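Local coordinates for ornithine carbamoyltransferase, anabolic (Campylobacter jejuni subsp. jejuni, PDB 3TPF), which catalyses the reversible transfer of the carbamoyl group from carbamoyl phosphate to L-ornithine, giving L-citrulline in the pathway of arginine biosynthesis, at residues B[7-13]-B[164-169]; B[33-37]-B[297-301]. One frame throughout, in Å; residues are numbered along the deposited sequence.

Contact 1 (B[7-13]-B[164-169]); sequences TLRDFSK and ITAAIL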
loop_
_atom_site.group_PDB
_atom_site.type_symbol
_atom_site.label_atom_id
_atom_site.label_comp_id
_atom_site.label_asym_id
_atom_site.label_seq_id
_atom_site.Cartn_x
_atom_site.Cartn_y
_atom_site.Cartn_z
ATOM N N THR B 7 -25.141 7.037 -3.454
ATOM C CA THR B 7 -25.834 7.035 -4.740
ATOM C C THR B 7 -26.282 8.440 -5.141
ATOM O O THR B 7 -26.657 9.247 -4.302
ATOM C CB THR B 7 -27.098 6.149 -4.730
ATOM O OG1 THR B 7 -27.816 6.360 -5.958
ATOM C CG2 THR B 7 -27.971 6.495 -3.558
ATOM N N LEU B 8 -26.321 8.709 -6.425
ATOM C CA LEU B 8 -26.791 10.015 -6.833
ATOM C C LEU B 8 -28.272 10.249 -6.513
ATOM O O LEU B 8 -28.789 11.379 -6.587
ATOM C CB LEU B 8 -26.523 10.202 -8.315
ATOM C CG LEU B 8 -25.016 10.385 -8.541
ATOM C CD1 LEU B 8 -24.575 10.261 -9.978
ATOM C CD2 LEU B 8 -24.713 11.738 -7.949
ATOM N N ARG B 9 -28.964 9.169 -6.177
ATOM C CA ARG B 9 -30.384 9.267 -5.827
ATOM C C ARG B 9 -30.606 10.254 -4.728
ATOM O O ARG B 9 -31.645 10.846 -4.650
ATOM C CB ARG B 9 -30.924 7.946 -5.333
ATOM C CG ARG B 9 -31.313 7.004 -6.447
ATOM C CD ARG B 9 -31.716 5.673 -5.898
ATOM N NE ARG B 9 -32.985 5.757 -5.249
ATOM C CZ ARG B 9 -33.763 4.707 -5.016
ATOM N NH1 ARG B 9 -33.390 3.481 -5.382
ATOM N NH2 ARG B 9 -34.940 4.884 -4.415
ATOM N N ASP B 10 -29.632 10.391 -3.846
ATOM C CA ASP B 10 -29.743 11.273 -2.692
ATOM C C ASP B 10 -29.419 12.733 -2.996
ATOM O O ASP B 10 -29.281 13.528 -2.081
ATOM C CB ASP B 10 -28.834 10.772 -1.557
ATOM C CG ASP B 10 -29.251 9.394 -1.011
ATOM O OD1 ASP B 10 -30.475 9.059 -0.984
ATOM O OD2 ASP B 10 -28.352 8.644 -0.566
ATOM N N PHE B 11 -29.235 13.091 -4.257
ATOM C CA PHE B 11 -28.847 14.468 -4.603
ATOM C C PHE B 11 -29.739 15.155 -5.630
ATOM O O PHE B 11 -30.499 14.494 -6.357
ATOM C CB PHE B 11 -27.421 14.522 -5.031
ATOM C CG PHE B 11 -26.498 14.051 -3.969
ATOM C CD1 PHE B 11 -26.275 12.685 -3.792
ATOM C CD2 PHE B 11 -25.916 14.959 -3.097
ATOM C CE1 PHE B 11 -25.473 12.247 -2.817
ATOM C CE2 PHE B 11 -25.107 14.515 -2.079
ATOM C CZ PHE B 11 -24.897 13.161 -1.955
ATOM N N SER B 12 -29.714 16.488 -5.592
ATOM C CA SER B 12 -30.544 17.282 -6.465
ATOM C C SER B 12 -29.811 17.552 -7.754
ATOM O O SER B 12 -28.574 17.497 -7.845
ATOM C CB SER B 12 -30.905 18.603 -5.844
ATOM O OG SER B 12 -29.770 19.427 -5.658
ATOM N N LYS B 13 -30.598 17.784 -8.781
ATOM C CA LYS B 13 -30.103 18.247 -10.069
ATOM C C LYS B 13 -29.018 19.308 -9.844
ATOM O O LYS B 13 -27.948 19.259 -10.415
ATOM C CB LYS B 13 -31.265 18.843 -10.868
ATOM C CG LYS B 13 -30.923 19.200 -12.288
ATOM C CD LYS B 13 -31.966 20.031 -13.017
ATOM C CE LYS B 13 -31.440 20.433 -14.423
ATOM N NZ LYS B 13 -32.358 21.184 -15.346
ATOM N N ILE B 164 -30.963 6.669 -13.163
ATOM C CA ILE B 164 -31.192 7.606 -12.064
ATOM C C ILE B 164 -30.747 9.004 -12.353
ATOM O O ILE B 164 -31.470 9.954 -12.096
ATOM C CB ILE B 164 -30.348 7.178 -10.857
ATOM C CG1 ILE B 164 -31.083 6.075 -10.128
ATOM C CG2 ILE B 164 -29.923 8.331 -9.938
ATOM C CD1 ILE B 164 -30.146 5.332 -9.187
ATOM N N THR B 165 -29.516 9.122 -12.807
ATOM C CA THR B 165 -28.915 10.437 -13.028
ATOM C C THR B 165 -29.639 11.150 -14.171
ATOM O O THR B 165 -29.876 12.361 -14.118
ATOM C CB THR B 165 -27.451 10.337 -13.425
ATOM O OG1 THR B 165 -26.761 9.623 -12.426
ATOM C CG2 THR B 165 -26.844 11.707 -13.612
ATOM N N ALA B 166 -30.007 10.380 -15.193
ATOM C CA ALA B 166 -30.784 10.907 -16.324
ATOM C C ALA B 166 -32.082 11.514 -15.791
ATOM O O ALA B 166 -32.503 12.622 -16.130
ATOM C CB ALA B 166 -31.066 9.766 -17.273
ATOM N N ALA B 167 -32.646 10.746 -14.887
ATOM C CA ALA B 167 -33.925 11.027 -14.288
ATOM C C ALA B 167 -33.872 12.327 -13.498
ATOM O O ALA B 167 -34.861 13.145 -13.528
ATOM C CB ALA B 167 -34.335 9.879 -13.348
ATOM N N ILE B 168 -32.773 12.516 -12.786
ATOM C CA ILE B 168 -32.648 13.695 -11.935
ATOM C C ILE B 168 -32.390 14.903 -12.792
ATOM O O ILE B 168 -33.019 15.955 -12.633
ATOM C CB ILE B 168 -31.557 13.561 -10.865
ATOM C CG1 ILE B 168 -31.945 12.484 -9.840
ATOM C CG2 ILE B 168 -31.398 14.881 -10.139
ATOM C CD1 ILE B 168 -30.886 12.008 -8.891
ATOM N N LEU B 169 -31.506 14.720 -13.766
ATOM C CA LEU B 169 -30.971 15.856 -14.499
ATOM C C LEU B 169 -31.898 16.387 -15.556
ATOM O O LEU B 169 -31.786 17.546 -15.961
ATOM C CB LEU B 169 -29.658 15.487 -15.098
ATOM C CG LEU B 169 -28.418 15.458 -14.161
ATOM C CD1 LEU B 169 -27.274 15.016 -15.068
ATOM C CD2 LEU B 169 -28.033 16.783 -13.511
#
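Ile-168 and Ile-164, one helical turn apart on helix 157-169, face the 3-10 turn of residues 8-10 and supply much of the apolar contact. The two branches of Ile-168 work separately: its longer arm brings CD1 up to the carbonyl oxygens of Leu-8 and Phe-11, while CG2, anti to the backbone N because CG1 sits at chi1 -67°, lies against the start of helix 13-28, 4.0 Å from CB of Lys-13. Ile-164 meets the alkyl part of Arg-9 at about a right angle, with CD1 against CG and CD, and its CG2 lies 4.2 Å from CB of Leu-8. At the far end the extended chain of Lys-13 runs over the last turn of helix 157-169, its CG 4.0 Å from CD2 of Leu-169.

The topology is that of the two-domain transcarbamoylases. An N-terminal segment of the carbamoyl phosphate domain lies on a helix of the Rossmann-like ornithine domain.

The polar groups of Thr-7, Arg-9, Ser-12 and Thr-165 find their partners away from the opposing segment. Thr-7 OG1 accepts a nearly straight bond from the backbone N of Arg-9 (3.0 Å, 171°), an ST turn at the start of the 3-10 segment. Thr-165 OG1, beside CD1 of Leu-8, bonds to the carbonyl oxygen of Ser-161. The guanidinium of Arg-9, turned by a bend at chi3 (72°), forms a salt bridge with Glu-186 and a hydrogen bond with Tyr-124. Ser-12 caps helix 13-28 through the backbone N of Glu-15.

Contact 2 (B[33-37]-B[297-301]); sequences LLQDK and LCFLD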
loop_
_atom_site.group_PDB
_atom_site.type_symbol
_atom_site.label_atom_id
_atom_site.label_comp_id
_atom_site.label_asym_id
_atom_site.label_seq_id
_atom_site.Cartn_x
_atom_site.Cartn_y
_atom_site.Cartn_z
ATOM N N LEU B 33 -7.417 22.217 -1.288
ATOM C CA LEU B 33 -8.553 22.574 -0.454
ATOM C C LEU B 33 -8.797 21.708 0.775
ATOM O O LEU B 33 -9.590 22.036 1.622
ATOM C CB LEU B 33 -9.821 22.545 -1.313
ATOM C CG LEU B 33 -9.954 23.409 -2.568
ATOM C CD1 LEU B 33 -11.253 22.885 -3.247
ATOM C CD2 LEU B 33 -9.935 24.943 -2.253
ATOM N N LEU B 34 -8.140 20.575 0.824
ATOM C CA LEU B 34 -8.251 19.673 1.930
ATOM C C LEU B 34 -6.879 19.401 2.545
ATOM O O LEU B 34 -6.534 18.314 2.877
ATOM C CB LEU B 34 -8.873 18.402 1.452
ATOM C CG LEU B 34 -10.247 18.545 0.865
ATOM C CD1 LEU B 34 -10.816 17.138 0.534
ATOM C CD2 LEU B 34 -11.116 19.326 1.839
ATOM N N GLN B 35 -6.128 20.430 2.820
ATOM C CA GLN B 35 -4.852 20.210 3.523
ATOM C C GLN B 35 -4.965 19.297 4.771
ATOM O O GLN B 35 -5.863 19.407 5.576
ATOM C CB GLN B 35 -4.152 21.507 3.816
ATOM C CG GLN B 35 -3.361 21.967 2.606
ATOM C CD GLN B 35 -2.873 23.427 2.775
ATOM O OE1 GLN B 35 -2.402 23.816 3.861
ATOM N NE2 GLN B 35 -3.018 24.240 1.704
ATOM N N ASP B 36 -4.053 18.370 4.860
ATOM C CA ASP B 36 -3.981 17.401 5.957
ATOM C C ASP B 36 -5.190 16.452 6.140
ATOM O O ASP B 36 -5.177 15.688 7.086
ATOM C CB ASP B 36 -3.715 18.078 7.264
ATOM C CG ASP B 36 -2.372 18.822 7.262
ATOM O OD1 ASP B 36 -1.476 18.430 6.433
ATOM O OD2 ASP B 36 -2.223 19.802 8.086
ATOM N N LYS B 37 -6.164 16.450 5.254
ATOM C CA LYS B 37 -7.266 15.632 5.451
ATOM C C LYS B 37 -7.006 14.175 5.004
ATOM O O LYS B 37 -6.170 13.919 4.182
ATOM C CB LYS B 37 -8.436 16.162 4.667
ATOM C CG LYS B 37 -8.914 17.527 5.117
ATOM C CD LYS B 37 -9.959 17.469 6.227
ATOM C CE LYS B 37 -10.049 18.856 6.869
ATOM N NZ LYS B 37 -11.422 19.387 7.069
ATOM N N LEU B 297 -15.238 15.127 -2.793
ATOM C CA LEU B 297 -14.584 15.219 -1.503
ATOM C C LEU B 297 -14.667 16.687 -0.962
ATOM O O LEU B 297 -14.997 16.836 0.239
ATOM C CB LEU B 297 -13.130 14.837 -1.572
ATOM C CG LEU B 297 -12.689 13.434 -1.886
ATOM C CD1 LEU B 297 -11.139 13.541 -2.063
ATOM C CD2 LEU B 297 -13.137 12.399 -0.857
ATOM N N CYS B 298 -14.490 17.726 -1.770
ATOM C CA CYS B 298 -14.659 19.065 -1.168
ATOM C C CYS B 298 -16.076 19.234 -0.650
ATOM O O CYS B 298 -16.341 19.952 0.346
ATOM C CB CYS B 298 -14.281 20.235 -2.118
ATOM S SG CYS B 298 -12.548 20.128 -2.694
ATOM N N PHE B 299 -16.987 18.673 -1.408
ATOM C CA PHE B 299 -18.386 18.901 -1.174
ATOM C C PHE B 299 -18.784 18.243 0.122
ATOM O O PHE B 299 -19.421 18.882 0.952
ATOM C CB PHE B 299 -19.179 18.332 -2.292
ATOM C CG PHE B 299 -20.639 18.232 -2.016
ATOM C CD1 PHE B 299 -21.463 19.315 -2.172
ATOM C CD2 PHE B 299 -21.217 17.017 -1.642
ATOM C CE1 PHE B 299 -22.844 19.235 -1.910
ATOM C CE2 PHE B 299 -22.618 16.923 -1.414
ATOM C CZ PHE B 299 -23.426 18.037 -1.543
ATOM N N LEU B 300 -18.419 16.962 0.297
ATOM C CA LEU B 300 -18.704 16.230 1.526
ATOM C C LEU B 300 -17.990 16.877 2.740
ATOM O O LEU B 300 -18.466 16.756 3.868
ATOM C CB LEU B 300 -18.294 14.760 1.462
ATOM C CG LEU B 300 -19.017 13.838 0.481
ATOM C CD1 LEU B 300 -18.217 12.563 0.282
ATOM C CD2 LEU B 300 -20.495 13.598 0.769
ATOM N N ASP B 301 -16.877 17.563 2.524
ATOM C CA ASP B 301 -16.175 18.212 3.646
ATOM C C ASP B 301 -17.030 19.316 4.228
ATOM O O ASP B 301 -17.014 19.557 5.423
ATOM C CB ASP B 301 -14.854 18.778 3.183
ATOM C CG ASP B 301 -14.018 19.302 4.321
ATOM O OD1 ASP B 301 -13.701 18.479 5.223
ATOM O OD2 ASP B 301 -13.632 20.505 4.310
#
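Asp-301 has its carboxylate carbon anti to the backbone N (chi1 -173°), which carries the group off helix 279-302 to meet Lys-37, whose chain bends at chi2 (-88°) and again at chi4 to bring the ammonium across. The two side chains meet at about a right angle, and NZ of Lys-37 forms a salt bridge with OD1 of Asp-301 at 3.1 Å, using the syn lone pair of that oxygen. The other oxygen, OD2, is 3.7 Å from the same NZ.

Leu-34 lies beside this bridge; it and Asp-301 run alongside each other, their side chains pointing opposite ways. One methyl, CD2, approaches the carboxylate, and the other, CD1, lies 3.9 Å from CB of Leu-297, whose side chain it crosses. CD1 of Leu-33 rests against SG of Cys-298, extending the apolar patch along the helix, and Phe-94 of the neighbouring strand 94-98 touches Leu-34, Leu-297 and Asp-301.

Leu-34 and Lys-37 are the ends of a type II beta turn, closed by a bond of 3.0 Å from N of Lys-37 to O of Leu-34, so a single turn offers both the leucine and the ammonium to the helix. The turn leads into strand 38-43 of the carbamoyl phosphate domain, packing the C-terminal helix against that domain. Arg-304 forms a second salt bridge with OD1 of Asp-301; with two cations on OD1, the carboxylate would probably remain ionised despite the leucine methyl beside it.

The two contacts lie at either end of helix 13-28: contact 1 takes in the residues leading into it, contact 2 the loop that follows it. Their centres are 23 Å apart, yet they meet directly where CE2 of Phe-11 packs 3.5 Å from CE2 of Phe-299, and Phe-299 also touches Glu-15 and Leu-19 of that helix. Contact 1 bridges the two domains, whereas contact 2 packs the C-terminal helix onto the carbamoyl phosphate domain. Contact 1 comes nearer the predicted carbamoyl phosphate site, with the side chain of Leu-8 about 4 Å from that of Pro-126; in contact 2 the side chain of Leu-297 is about 8 Å from that of Thr-127.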